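Local coordinates for protein 7beta-hydroxysteroid dehydrogenase (Collinsella aerofaciens ATCC 25986, PDB 5GT9) that reduces the 7-oxo group of 7-oxolithocholate with NADPH to give ursodeoxycholate, a step that probably contributes to bile acid conversion in the human colon, at residues Met88-Cys93 against Ile112-Val117; Pro70-Thr75 against Val116-Lys121; Met1-Lys6 against Gly31-Val36. All coordinates share one frame; numbering follows the deposited sequence.

Contact 1 (Met88-Cys93 against Ile112-Val117); sequences MSYVAC and INVNVV. With NAP (NADP nicotinamide-adenine-dinucleotide phosphate), chain D.
At the C-terminal end of the central strand 85-90 of the SDR Rossmann fold, Y90 reaches across to V114 in the helix that follows, and the chain beyond it, V91-C93, runs alongside the cofactor. The side chain leaves the backbone toward the helix and, with CG anti to the backbone N (chi1 -158°), Y90 OH donates to V114 O over a short 2.5 Å. The bond lies in the carbonyl plane, on a lone pair, with a C=O...O angle of 135°. Here the helix widens into a pi-type turn: I112 O accepts from both V116 N and V117 N. V114 CG1 rests 3.7 Å from C93 C, while V114 CG2 faces the adenine amino group, 3.8 Å from NADP N6A. N115 donates its ND2 to L94 O; a water within bonding distance of both N115 OD1 and A92 O can bridge them. On the cofactor side, V91 O takes a 2.7 Å hydrogen bond from NADP O3D, and A92 CB packs against the adenine, 3.6 Å from C4A. C93 touches both Y156 and K160. An asparagine at a widened turn of the helix after the fourth strand is a feature of classical SDRs, and N115 probably corresponds to it.

Contact 2 (Pro70-Thr75 against Val116-Lys121); sequences PGAAET and VVTFLK
Where A73 faces T118, the start of helix 72-80 comes so near helix 105-133 that their CA atoms are only 5.6 Å apart. Such closeness is a worked example of how alanines let helices approach. A73 points its methyl straight at the neighbour, and A73 CB meets K121 CB at 3.6 Å. One turn back, T118 turns its methyl to the same helix, with T118 CG2 lying 4.2 Å from A72 CB. The hydroxyl of T118 is within hydrogen-bonding reach of F67 O and N113 O, which must share its single proton; this is likely to fix the rotation of the side chain and leaves the methyl as the packing surface. Outside this apolar strip a salt bridge lies at the solvent-exposed margin. K121 starts with CG anti to its carbonyl carbon (chi1 -76°) and runs extended from there; E74 bends at chi2 (87°), and the two side chains meet at a slant. K121 NZ donates to E74 OE2 at 2.9 Å, on the syn lone pair. The lysine stem is also packed, K121 CD lying 4.0 Å from A73 CB. Cutting K121 back to an alanine would keep the CB contact but is likely to leave the E74 carboxylate without its charged mate and lose the cover that K121 CD gives A73 CB. The first turn of the shorter helix is secured independently: G71, at the N-cap, offers its carbonyl to T75 N and to T75 OG1, which approach from opposite faces of its plane. Close packing of the helix after the third strand on the long helix after the fourth, with F119 and L120 of the latter turned to helix 154-173, is the layered arrangement on one side of the sheet in the SDR Rossmann fold.

Contact 3 (Met1-Lys6 against Gly31-Val36); sequences MNLREK and GGMNVV
L3 and M33 share the same first torsion, CG anti to the carbonyl carbon (chi1 -60° in L3, -67° in M33), and the two side chains cross at about a right angle. The crossing places M33 CG 3.8 Å from L3 CB, and the bend of the methionine at chi3 carries its SD and CE alongside L3, with M33 CE 3.9 Å from L3 O. Polar backbone atoms hold the two segments together next to this apolar pair. L3 N donates to G31 O at 3.1 Å, in the carbonyl plane and on a lone pair, though with a bent N-H...O angle of 143°. R4 N adds a weak bond to G31 O at 3.4 Å, so a single carbonyl is gripped by two successive amides. Glycines are what the geometry demands here. A side chain at G31 would run into both L3 CD1 and M1 O, while G32, with its positive phi, is the C' residue of a Schellman motif in which M33 N returns to I28 O to end the preceding helix. In the conformer given, the aliphatic stem of R4 lies along G32 O, a contact that is doubtful because R4 is modelled in two conformers. The N-terminal segment thus lies along the turn between helix 19-30 and strand 34-39: L3 and M33 both rest on I28 of that helix, M33 also touches Y7, and beyond the turn N34 and V36 enter the sheet beside strand 10-14, with V35 bonding to strand 60-64 on the other side.

In the fold
Contacts 1 and 2 adjoin on helix 105-133, sharing V116 and V117, with centres 8 Å apart. They meet directly: N113 O lies 2.8 Å from T118 N, a probable hydrogen bond, and Y90 OH packs 3.5 Å from T118 CB. Contact 1 is the inner member, its C93 side chain about 4 Å from that of K160 and its backbone bonded to NADP, whereas in contact 2 the A72 side chain stays about 7 Å from the cofactor. Contact 3 reaches the same sheet as contact 1 but lies away from the annotated sites; its centre is 22 Å from contact 1 and 24 Å from contact 2, and it touches neither.

Contact 1 (Met88-Cys93 against Ile112-Val117)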
loop_
_atom_site.group_PDB
_atom_site.type_symbol
_atom_site.label_atom_id
_atom_site.label_comp_id
_atom_site.label_asym_id
_atom_site.label_seq_id
_atom_site.Cartn_x
_atom_site.Cartn_y
_atom_site.Cartn_z
ATOM N N MET B 88 -17.459 -17.488 13.362
ATOM C CA MET B 88 -17.099 -17.840 11.971
ATOM C C MET B 88 -16.184 -16.758 11.367
ATOM O O MET B 88 -16.382 -15.576 11.599
ATOM C CB MET B 88 -18.380 -17.973 11.159
ATOM C CG MET B 88 -18.180 -18.516 9.765
ATOM S SD MET B 88 -19.542 -18.041 8.614
ATOM C CE MET B 88 -18.758 -16.560 8.010
ATOM N N SER B 89 -15.178 -17.171 10.577
ATOM C CA SER B 89 -14.454 -16.252 9.709
ATOM C C SER B 89 -14.292 -16.831 8.330
ATOM O O SER B 89 -13.788 -17.956 8.169
ATOM C CB SER B 89 -13.088 -15.923 10.304
ATOM O OG SER B 89 -12.329 -15.093 9.445
ATOM N N TYR B 90 -14.663 -16.059 7.316
ATOM C CA TYR B 90 -14.397 -16.426 5.951
ATOM C C TYR B 90 -13.088 -15.788 5.512
ATOM O O TYR B 90 -13.017 -14.565 5.370
ATOM C CB TYR B 90 -15.537 -16.070 5.019
ATOM C CG TYR B 90 -15.535 -16.886 3.750
ATOM C CD1 TYR B 90 -15.991 -18.220 3.761
ATOM C CD2 TYR B 90 -15.002 -16.383 2.556
ATOM C CE1 TYR B 90 -15.955 -18.998 2.635
ATOM C CE2 TYR B 90 -14.998 -17.162 1.422
ATOM C CZ TYR B 90 -15.499 -18.452 1.454
ATOM O OH TYR B 90 -15.464 -19.267 0.321
ATOM N N VAL B 91 -12.083 -16.618 5.340
ATOM C CA VAL B 91 -10.682 -16.153 5.114
ATOM C C VAL B 91 -10.226 -16.432 3.667
ATOM O O VAL B 91 -9.444 -15.642 3.126
ATOM C CB VAL B 91 -9.726 -16.911 6.076
ATOM C CG1 VAL B 91 -8.301 -16.406 5.919
ATOM C CG2 VAL B 91 -10.168 -16.668 7.514
ATOM N N ALA B 92 -10.632 -17.569 3.090
ATOM C CA ALA B 92 -10.139 -18.024 1.761
ATOM C C ALA B 92 -10.499 -17.008 0.669
ATOM O O ALA B 92 -11.537 -16.393 0.688
ATOM C CB ALA B 92 -10.741 -19.365 1.361
ATOM N N CYS B 93 -9.625 -16.960 -0.334
ATOM C CA CYS B 93 -9.942 -16.208 -1.550
ATOM C C CYS B 93 -9.372 -16.959 -2.747
ATOM O O CYS B 93 -8.498 -17.804 -2.608
ATOM C CB CYS B 93 -9.352 -14.797 -1.394
ATOM S SG CYS B 93 -7.600 -14.692 -1.755
ATOM N N ILE B 112 -16.319 -17.152 -8.532
ATOM C CA ILE B 112 -17.656 -16.906 -8.018
ATOM C C ILE B 112 -17.935 -17.829 -6.814
ATOM O O ILE B 112 -18.503 -17.394 -5.786
ATOM C CB ILE B 112 -18.749 -17.140 -9.126
ATOM C CG1 ILE B 112 -18.747 -15.952 -10.055
ATOM C CG2 ILE B 112 -20.144 -17.282 -8.501
ATOM C CD1 ILE B 112 -19.436 -16.220 -11.380
ATOM N N ASN B 113 -17.509 -19.075 -6.914
ATOM C CA ASN B 113 -17.746 -19.991 -5.822
ATOM C C ASN B 113 -16.980 -19.652 -4.585
ATOM O O ASN B 113 -17.574 -19.626 -3.472
ATOM C CB ASN B 113 -17.528 -21.430 -6.279
ATOM C CG ASN B 113 -18.651 -21.943 -7.172
ATOM O OD1 ASN B 113 -19.748 -21.440 -7.139
ATOM N ND2 ASN B 113 -18.368 -23.006 -7.929
ATOM N N VAL B 114 -15.689 -19.299 -4.727
ATOM C CA VAL B 114 -14.889 -19.045 -3.507
ATOM C C VAL B 114 -15.304 -17.730 -2.851
ATOM O O VAL B 114 -15.579 -17.660 -1.641
ATOM C CB VAL B 114 -13.357 -19.004 -3.758
ATOM C CG1 VAL B 114 -12.596 -18.709 -2.494
ATOM C CG2 VAL B 114 -12.864 -20.354 -4.332
ATOM N N ASN B 115 -15.384 -16.706 -3.670
ATOM C CA ASN B 115 -15.543 -15.346 -3.133
ATOM C C ASN B 115 -16.975 -14.900 -2.860
ATOM O O ASN B 115 -17.171 -13.928 -2.112
ATOM C CB ASN B 115 -14.878 -14.326 -3.993
ATOM C CG ASN B 115 -13.430 -14.647 -4.321
ATOM O OD1 ASN B 115 -12.644 -15.057 -3.453
ATOM N ND2 ASN B 115 -13.063 -14.442 -5.533
ATOM N N VAL B 116 -17.969 -15.550 -3.494
ATOM C CA VAL B 116 -19.347 -15.140 -3.413
ATOM C C VAL B 116 -20.218 -16.262 -2.876
ATOM O O VAL B 116 -20.942 -16.066 -1.848
ATOM C CB VAL B 116 -19.917 -14.604 -4.791
ATOM C CG1 VAL B 116 -21.342 -14.159 -4.691
ATOM C CG2 VAL B 116 -19.089 -13.417 -5.235
ATOM N N VAL B 117 -20.279 -17.386 -3.590
ATOM C CA VAL B 117 -21.354 -18.381 -3.283
ATOM C C VAL B 117 -21.062 -19.125 -1.977
ATOM O O VAL B 117 -21.941 -19.186 -1.104
ATOM C CB VAL B 117 -21.605 -19.341 -4.441
ATOM C CG1 VAL B 117 -22.646 -20.434 -4.065
ATOM C CG2 VAL B 117 -22.072 -18.535 -5.641
HETATM P PA NAP D . -4.015 -17.365 3.255
HETATM O O1A NAP D . -4.018 -16.439 4.445
HETATM O O2A NAP D . -2.948 -18.416 3.203
HETATM O O5B NAP D . -5.417 -18.152 3.189
HETATM C C5B NAP D . -5.734 -19.072 4.210
HETATM C C4B NAP D . -6.046 -20.451 3.639
HETATM O O4B NAP D . -7.301 -20.532 2.997
HETATM C C3B NAP D . -5.031 -20.896 2.618
HETATM O O3B NAP D . -3.827 -21.263 3.254
HETATM C C2B NAP D . -5.771 -21.995 1.902
HETATM O O2B NAP D . -5.242 -23.273 2.357
HETATM C C1B NAP D . -7.239 -21.715 2.255
HETATM N N9A NAP D . -7.966 -21.738 1.003
HETATM C C8A NAP D . -7.691 -21.047 -0.159
HETATM N N7A NAP D . -8.555 -21.407 -1.106
HETATM C C5A NAP D . -9.394 -22.305 -0.600
HETATM C C6A NAP D . -10.455 -23.111 -1.105
HETATM N N6A NAP D . -10.919 -22.980 -2.403
HETATM N N1A NAP D . -11.065 -23.898 -0.227
HETATM C C2A NAP D . -10.674 -24.048 1.069
HETATM N N3A NAP D . -9.684 -23.359 1.583
HETATM C C4A NAP D . -9.013 -22.499 0.801
HETATM O O3 NAP D . -4.166 -16.740 1.773
HETATM P PN NAP D . -4.154 -15.229 1.251
HETATM O O1N NAP D . -4.115 -15.304 -0.282
HETATM O O2N NAP D . -3.086 -14.502 2.041
HETATM O O5D NAP D . -5.651 -14.745 1.566
HETATM C C5D NAP D . -6.134 -14.674 2.910
HETATM C C4D NAP D . -7.163 -13.537 2.951
HETATM O O4D NAP D . -6.471 -12.285 3.076
HETATM C C3D NAP D . -8.042 -13.433 1.723
HETATM O O3D NAP D . -9.387 -13.196 2.088
HETATM C C2D NAP D . -7.455 -12.286 0.941
HETATM O O2D NAP D . -8.357 -11.641 0.053
HETATM C C1D NAP D . -6.903 -11.387 2.055
HETATM N N1N NAP D . -5.793 -10.554 1.544
HETATM C C2N NAP D . -4.524 -11.037 1.616
HETATM C C3N NAP D . -3.473 -10.298 1.107
HETATM C C7N NAP D . -2.061 -10.757 1.187
HETATM O O7N NAP D . -1.234 -9.910 0.927
HETATM N N7N NAP D . -1.716 -12.004 1.643
HETATM C C4N NAP D . -3.734 -9.043 0.579
HETATM C C5N NAP D . -5.021 -8.531 0.585
HETATM C C6N NAP D . -6.061 -9.351 1.040
HETATM P P2B NAP D . -5.510 -24.642 1.484
HETATM O O1X NAP D . -4.965 -25.794 2.339
HETATM O O2X NAP D . -6.919 -24.823 1.201
HETATM O O3X NAP D . -4.603 -24.474 0.272
HETATM O O HOH W 1 -12.690 -14.306 -0.683
#

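Contact 2 (Pro70-Thr75 against Val116-Lys121)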
loop_
_atom_site.group_PDB
_atom_site.type_symbol
_atom_site.label_atom_id
_atom_site.label_comp_id
_atom_site.label_asym_id
_atom_site.label_seq_id
_atom_site.Cartn_x
_atom_site.Cartn_y
_atom_site.Cartn_z
ATOM N N PRO B 70 -19.032 -26.425 -5.983
ATOM C CA PRO B 70 -20.355 -26.485 -5.382
ATOM C C PRO B 70 -20.441 -27.521 -4.239
ATOM O O PRO B 70 -19.765 -28.576 -4.273
ATOM C CB PRO B 70 -21.277 -26.933 -6.537
ATOM C CG PRO B 70 -20.395 -27.285 -7.666
ATOM C CD PRO B 70 -19.000 -26.881 -7.389
ATOM N N GLY B 71 -21.275 -27.189 -3.264
ATOM C CA GLY B 71 -21.506 -28.022 -2.063
ATOM C C GLY B 71 -20.448 -27.967 -0.971
ATOM O O GLY B 71 -20.534 -28.705 0.007
ATOM N N ALA B 72 -19.423 -27.122 -1.123
ATOM C CA ALA B 72 -18.395 -27.035 -0.085
ATOM C C ALA B 72 -19.078 -26.590 1.226
ATOM O O ALA B 72 -18.805 -27.135 2.298
ATOM C CB ALA B 72 -17.313 -26.048 -0.490
ATOM N N ALA B 73 -19.927 -25.565 1.162
ATOM C CA ALA B 73 -20.588 -25.062 2.404
ATOM C C ALA B 73 -21.386 -26.183 3.103
ATOM O O ALA B 73 -21.344 -26.358 4.354
ATOM C CB ALA B 73 -21.523 -23.907 2.085
ATOM N N GLU B 74 -22.134 -26.935 2.300
ATOM C CA GLU B 74 -22.977 -27.999 2.842
ATOM C C GLU B 74 -22.162 -29.074 3.553
ATOM O O GLU B 74 -22.632 -29.627 4.532
ATOM C CB GLU B 74 -23.922 -28.586 1.773
ATOM C CG GLU B 74 -25.026 -27.647 1.324
ATOM C CD GLU B 74 -24.625 -26.723 0.201
ATOM O OE1 GLU B 74 -23.430 -26.745 -0.177
ATOM O OE2 GLU B 74 -25.491 -25.953 -0.286
ATOM N N THR B 75 -20.947 -29.344 3.091
ATOM C CA THR B 75 -20.062 -30.248 3.763
ATOM C C THR B 75 -19.664 -29.725 5.128
ATOM O O THR B 75 -19.645 -30.466 6.135
ATOM C CB THR B 75 -18.819 -30.535 2.902
ATOM O OG1 THR B 75 -19.260 -31.201 1.717
ATOM C CG2 THR B 75 -17.736 -31.333 3.613
ATOM N N VAL B 116 -17.969 -15.550 -3.494
ATOM C CA VAL B 116 -19.347 -15.140 -3.413
ATOM C C VAL B 116 -20.218 -16.262 -2.876
ATOM O O VAL B 116 -20.942 -16.066 -1.848
ATOM C CB VAL B 116 -19.917 -14.604 -4.791
ATOM C CG1 VAL B 116 -21.342 -14.159 -4.691
ATOM C CG2 VAL B 116 -19.089 -13.417 -5.235
ATOM N N VAL B 117 -20.279 -17.386 -3.590
ATOM C CA VAL B 117 -21.354 -18.381 -3.283
ATOM C C VAL B 117 -21.062 -19.125 -1.977
ATOM O O VAL B 117 -21.941 -19.186 -1.104
ATOM C CB VAL B 117 -21.605 -19.341 -4.441
ATOM C CG1 VAL B 117 -22.646 -20.434 -4.065
ATOM C CG2 VAL B 117 -22.072 -18.535 -5.641
ATOM N N THR B 118 -19.898 -19.734 -1.868
ATOM C CA THR B 118 -19.492 -20.455 -0.649
ATOM C C THR B 118 -19.499 -19.487 0.520
ATOM O O THR B 118 -20.056 -19.788 1.597
ATOM C CB THR B 118 -18.172 -21.214 -0.796
ATOM O OG1 THR B 118 -18.239 -22.126 -1.896
ATOM C CG2 THR B 118 -17.814 -21.969 0.457
ATOM N N PHE B 119 -18.966 -18.278 0.263
ATOM C CA PHE B 119 -18.999 -17.220 1.233
ATOM C C PHE B 119 -20.411 -16.994 1.820
ATOM O O PHE B 119 -20.626 -17.072 3.067
ATOM C CB PHE B 119 -18.437 -15.922 0.658
ATOM C CG PHE B 119 -18.862 -14.715 1.427
ATOM C CD1 PHE B 119 -18.342 -14.510 2.685
ATOM C CD2 PHE B 119 -19.771 -13.821 0.927
ATOM C CE1 PHE B 119 -18.736 -13.435 3.439
ATOM C CE2 PHE B 119 -20.147 -12.721 1.676
ATOM C CZ PHE B 119 -19.604 -12.563 2.967
ATOM N N LEU B 120 -21.363 -16.726 0.951
ATOM C CA LEU B 120 -22.631 -16.294 1.400
ATOM C C LEU B 120 -23.391 -17.452 2.004
ATOM O O LEU B 120 -24.155 -17.236 2.980
ATOM C CB LEU B 120 -23.479 -15.611 0.306
ATOM C CG LEU B 120 -24.722 -14.888 0.857
ATOM C CD1 LEU B 120 -24.325 -13.690 1.714
ATOM C CD2 LEU B 120 -25.584 -14.387 -0.253
ATOM N N LYS B 121 -23.244 -18.648 1.436
ATOM C CA LYS B 121 -23.954 -19.825 2.006
ATOM C C LYS B 121 -23.530 -19.999 3.481
ATOM O O LYS B 121 -24.386 -20.123 4.361
ATOM C CB LYS B 121 -23.670 -21.103 1.283
ATOM C CG LYS B 121 -24.397 -21.235 -0.049
ATOM C CD LYS B 121 -24.259 -22.652 -0.615
ATOM C CE LYS B 121 -25.197 -22.895 -1.808
ATOM N NZ LYS B 121 -24.779 -24.176 -2.450
#

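Contact 3 (Met1-Lys6 against Gly31-Val36)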
loop_
_atom_site.group_PDB
_atom_site.type_symbol
_atom_site.label_atom_id
_atom_site.label_comp_id
_atom_site.label_asym_id
_atom_site.label_seq_id
_atom_site.Cartn_x
_atom_site.Cartn_y
_atom_site.Cartn_z
ATOM N N MET B 1 -9.668 -10.253 24.210
ATOM C CA MET B 1 -9.143 -11.477 23.661
ATOM C C MET B 1 -9.901 -12.700 24.118
ATOM O O MET B 1 -9.541 -13.751 23.726
ATOM C CB MET B 1 -7.700 -11.678 24.029
ATOM C CG MET B 1 -6.953 -10.441 24.364
ATOM S SD MET B 1 -5.249 -10.887 24.710
ATOM C CE MET B 1 -4.467 -9.321 24.391
ATOM N N ASN B 2 -10.939 -12.527 24.903
ATOM C CA ASN B 2 -11.821 -13.622 25.398
ATOM C C ASN B 2 -13.027 -13.840 24.476
ATOM O O ASN B 2 -13.631 -12.850 24.038
ATOM C CB ASN B 2 -12.316 -13.282 26.787
ATOM C CG ASN B 2 -11.182 -12.969 27.760
ATOM O OD1 ASN B 2 -11.143 -11.921 28.461
ATOM N ND2 ASN B 2 -10.243 -13.883 27.809
ATOM N N LEU B 3 -13.378 -15.124 24.171
ATOM C CA LEU B 3 -14.419 -15.486 23.170
ATOM C C LEU B 3 -15.370 -16.560 23.637
ATOM O O LEU B 3 -16.538 -16.607 23.223
ATOM C CB LEU B 3 -13.755 -16.001 21.876
ATOM C CG LEU B 3 -12.830 -14.951 21.239
ATOM C CD1 LEU B 3 -11.998 -15.638 20.148
ATOM C CD2 LEU B 3 -13.628 -13.836 20.623
ATOM N N ARG B 4 -14.887 -17.497 24.439
ATOM C CA ARG B 4 -15.674 -18.693 24.727
ATOM C C ARG B 4 -16.983 -18.406 25.483
ATOM O O ARG B 4 -18.083 -18.854 25.074
ATOM C CB ARG B 4 -14.833 -19.715 25.473
ATOM C CG ARG B 4 -15.435 -21.114 25.546
ATOM C CD ARG B 4 -14.745 -21.896 26.647
ATOM N NE ARG B 4 -15.346 -21.531 27.919
ATOM C CZ ARG B 4 -14.684 -21.071 28.969
ATOM N NH1 ARG B 4 -13.358 -20.940 28.951
ATOM N NH2 ARG B 4 -15.367 -20.752 30.052
ATOM N N GLU B 5 -16.907 -17.672 26.603
ATOM C CA GLU B 5 -18.133 -17.450 27.375
ATOM C C GLU B 5 -19.071 -16.506 26.675
ATOM O O GLU B 5 -20.314 -16.654 26.731
ATOM C CB GLU B 5 -17.827 -16.826 28.735
ATOM C CG GLU B 5 -17.971 -17.743 29.876
ATOM C CD GLU B 5 -17.938 -16.982 31.189
ATOM O OE1 GLU B 5 -17.570 -15.750 31.182
ATOM O OE2 GLU B 5 -18.241 -17.662 32.201
ATOM N N LYS B 6 -18.502 -15.476 26.046
ATOM C CA LYS B 6 -19.321 -14.476 25.381
ATOM C C LYS B 6 -20.039 -14.997 24.111
ATOM O O LYS B 6 -21.169 -14.617 23.846
ATOM C CB LYS B 6 -18.530 -13.236 25.026
ATOM C CG LYS B 6 -19.450 -12.077 24.692
ATOM C CD LYS B 6 -18.707 -10.932 24.088
ATOM C CE LYS B 6 -19.522 -9.648 24.181
ATOM N NZ LYS B 6 -20.986 -9.822 23.974
ATOM N N GLY B 31 -8.270 -17.516 22.688
ATOM C CA GLY B 31 -9.486 -16.954 23.306
ATOM C C GLY B 31 -10.420 -17.964 23.954
ATOM O O GLY B 31 -11.526 -17.593 24.361
ATOM N N GLY B 32 -9.999 -19.218 24.032
ATOM C CA GLY B 32 -10.779 -20.287 24.686
ATOM C C GLY B 32 -11.655 -21.139 23.826
ATOM O O GLY B 32 -12.279 -22.106 24.302
ATOM N N MET B 33 -11.648 -20.883 22.524
ATOM C CA MET B 33 -12.496 -21.650 21.596
ATOM C C MET B 33 -11.861 -22.892 21.096
ATOM O O MET B 33 -10.679 -22.936 20.795
ATOM C CB MET B 33 -12.901 -20.784 20.386
ATOM C CG MET B 33 -13.812 -19.644 20.782
ATOM S SD MET B 33 -14.544 -18.810 19.341
ATOM C CE MET B 33 -16.240 -18.655 19.879
ATOM N N ASN B 34 -12.683 -23.930 20.918
ATOM C CA ASN B 34 -12.298 -25.096 20.126
ATOM C C ASN B 34 -12.433 -24.658 18.664
ATOM O O ASN B 34 -13.190 -23.693 18.397
ATOM C CB ASN B 34 -13.244 -26.265 20.388
ATOM C CG ASN B 34 -13.210 -26.717 21.848
ATOM O OD1 ASN B 34 -12.163 -26.704 22.506
ATOM N ND2 ASN B 34 -14.374 -27.097 22.349
ATOM N N VAL B 35 -11.646 -25.274 17.795
ATOM C CA VAL B 35 -11.463 -24.823 16.397
ATOM C C VAL B 35 -11.887 -25.851 15.350
ATOM O O VAL B 35 -11.328 -26.967 15.275
ATOM C CB VAL B 35 -10.001 -24.412 16.144
ATOM C CG1 VAL B 35 -9.836 -23.676 14.831
ATOM C CG2 VAL B 35 -9.512 -23.522 17.279
ATOM N N VAL B 36 -12.845 -25.461 14.512
ATOM C CA VAL B 36 -13.080 -26.195 13.272
ATOM C C VAL B 36 -12.276 -25.524 12.169
ATOM O O VAL B 36 -12.442 -24.320 11.917
ATOM C CB VAL B 36 -14.563 -26.212 12.883
ATOM C CG1 VAL B 36 -14.745 -27.120 11.674
ATOM C CG2 VAL B 36 -15.440 -26.626 14.044
#